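Long-range contact in paenibacillus xanthan lyase (Paenibacillus, PDB 6F2P), which cleaves the polysaccharide xanthan as a lyase, probably by the eliminative chemistry of polysaccharide lyase family 8: residues V917-T922 with K948-T953. Residues are numbered along the deposited sequence; the frame is centred on the assembly and turned at random.
Sequences VTKVGT and KSVTFT
Val920 O is gripped by two hydrogen bonds, from Ser949 N at 3.0 Å and from the indole of Trp923, with a CA-H...O contact from Lys948 CA added. Thr918 O also takes two: from Thr951 N, 3.1 Å away and above the carbonyl plane, and from a water. That water also bonds Ser949 OG and Thr951 OG1, tying both strands together on the face carrying Thr918 and Val920. Ser949 OG, set between its backbone N and carbonyl carbon, sits 3.3 Å from Val920 CB. Val920 and Ser949 form a hydrogen-bonded pair joined by two bonds, the shorter running in the carbonyl plane from Val920 N to Ser949 O at 2.8 Å. On the other face, Val917 CG1 meets Val950 CG1 obliquely, while its CG2 approaches the Phe952 ring. Just before strand 949-952, Lys948 bends at chi2 (-100°) to lay CD 3.7 Å from Gly921 CA; its NZ bonds Thr943 O and, weakly, Thr922 O. An alanine at Lys948 would probably loosen the chain at Gly921 and Thr922, losing both amine bonds and aliphatic cover over Gly921. Strand 917-920 is thus fastened as the edge of an antiparallel sheet in the golvesin-type domain by four main-chain bonds, one of them weak, and one shared water.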
# COMPACT_ATOMS: atom_id res chain seq x y z
N VAL A 917 24.59 -42.70 -26.34
CA VAL A 917 25.24 -43.74 -27.12
C VAL A 917 24.87 -45.13 -26.63
O VAL A 917 24.98 -45.44 -25.44
CB VAL A 917 26.76 -43.57 -27.15
CG1 VAL A 917 27.39 -44.59 -28.08
CG2 VAL A 917 27.11 -42.17 -27.58
N THR A 918 24.40 -45.96 -27.55
CA THR A 918 24.17 -47.37 -27.27
C THR A 918 24.86 -48.16 -28.36
O THR A 918 24.59 -47.95 -29.54
CB THR A 918 22.67 -47.71 -27.21
OG1 THR A 918 22.04 -47.33 -28.44
CG2 THR A 918 21.99 -46.98 -26.06
N LYS A 919 25.78 -49.04 -27.98
CA LYS A 919 26.53 -49.82 -28.96
C LYS A 919 25.96 -51.23 -29.12
O LYS A 919 25.16 -51.69 -28.30
CB LYS A 919 28.01 -49.90 -28.58
CG LYS A 919 28.65 -48.55 -28.28
CD LYS A 919 30.13 -48.69 -27.95
CE LYS A 919 30.68 -47.39 -27.35
NZ LYS A 919 32.15 -47.45 -27.09
N VAL A 920 26.37 -51.89 -30.20
CA VAL A 920 26.11 -53.31 -30.39
C VAL A 920 27.39 -53.92 -30.94
O VAL A 920 27.96 -53.41 -31.91
CB VAL A 920 24.91 -53.57 -31.34
CG1 VAL A 920 24.96 -54.98 -31.89
CG2 VAL A 920 23.58 -53.32 -30.62
N GLY A 921 27.87 -54.97 -30.29
CA GLY A 921 29.15 -55.56 -30.65
C GLY A 921 30.33 -54.90 -29.95
O GLY A 921 30.18 -53.95 -29.19
N THR A 922 31.53 -55.41 -30.24
CA THR A 922 32.73 -54.97 -29.55
C THR A 922 33.50 -53.92 -30.34
O THR A 922 34.03 -54.20 -31.42
CB THR A 922 33.65 -56.18 -29.26
OG1 THR A 922 32.87 -57.24 -28.70
CG2 THR A 922 34.76 -55.80 -28.29
N LYS A 948 27.76 -55.34 -35.97
CA LYS A 948 28.06 -54.22 -35.10
C LYS A 948 27.24 -52.97 -35.46
O LYS A 948 26.78 -52.82 -36.59
CB LYS A 948 29.55 -53.88 -35.17
CG LYS A 948 30.48 -55.08 -35.15
CD LYS A 948 31.07 -55.33 -33.77
CE LYS A 948 32.32 -56.19 -33.86
NZ LYS A 948 33.44 -55.50 -34.57
N SER A 949 27.07 -52.09 -34.48
CA SER A 949 26.40 -50.80 -34.68
C SER A 949 26.65 -49.82 -33.52
O SER A 949 26.78 -50.22 -32.36
CB SER A 949 24.90 -50.98 -34.92
OG SER A 949 24.23 -51.38 -33.73
N VAL A 950 26.72 -48.53 -33.86
CA VAL A 950 26.80 -47.46 -32.87
C VAL A 950 25.68 -46.46 -33.13
O VAL A 950 25.62 -45.86 -34.20
CB VAL A 950 28.17 -46.73 -32.93
CG1 VAL A 950 28.19 -45.54 -31.98
CG2 VAL A 950 29.30 -47.69 -32.61
N THR A 951 24.78 -46.28 -32.16
CA THR A 951 23.60 -45.42 -32.35
C THR A 951 23.62 -44.14 -31.51
O THR A 951 23.43 -44.17 -30.30
CB THR A 951 22.29 -46.19 -32.04
OG1 THR A 951 22.16 -47.31 -32.92
CG2 THR A 951 21.08 -45.29 -32.22
N PHE A 952 23.85 -43.00 -32.18
CA PHE A 952 23.81 -41.69 -31.53
C PHE A 952 22.38 -41.17 -31.42
O PHE A 952 21.78 -40.79 -32.43
CB PHE A 952 24.63 -40.67 -32.32
CG PHE A 952 26.08 -41.03 -32.50
CD1 PHE A 952 26.50 -41.79 -33.58
CD2 PHE A 952 27.04 -40.58 -31.60
CE1 PHE A 952 27.84 -42.11 -33.75
CE2 PHE A 952 28.38 -40.90 -31.76
CZ PHE A 952 28.78 -41.67 -32.85
N THR A 953 21.82 -41.15 -30.22
CA THR A 953 20.49 -40.58 -30.01
C THR A 953 20.57 -39.22 -29.31
O THR A 953 20.74 -39.15 -28.09
CB THR A 953 19.59 -41.53 -29.18
OG1 THR A 953 19.58 -42.84 -29.78
CG2 THR A 953 18.16 -41.00 -29.11
O HOH W 1 23.54 -49.35 -31.84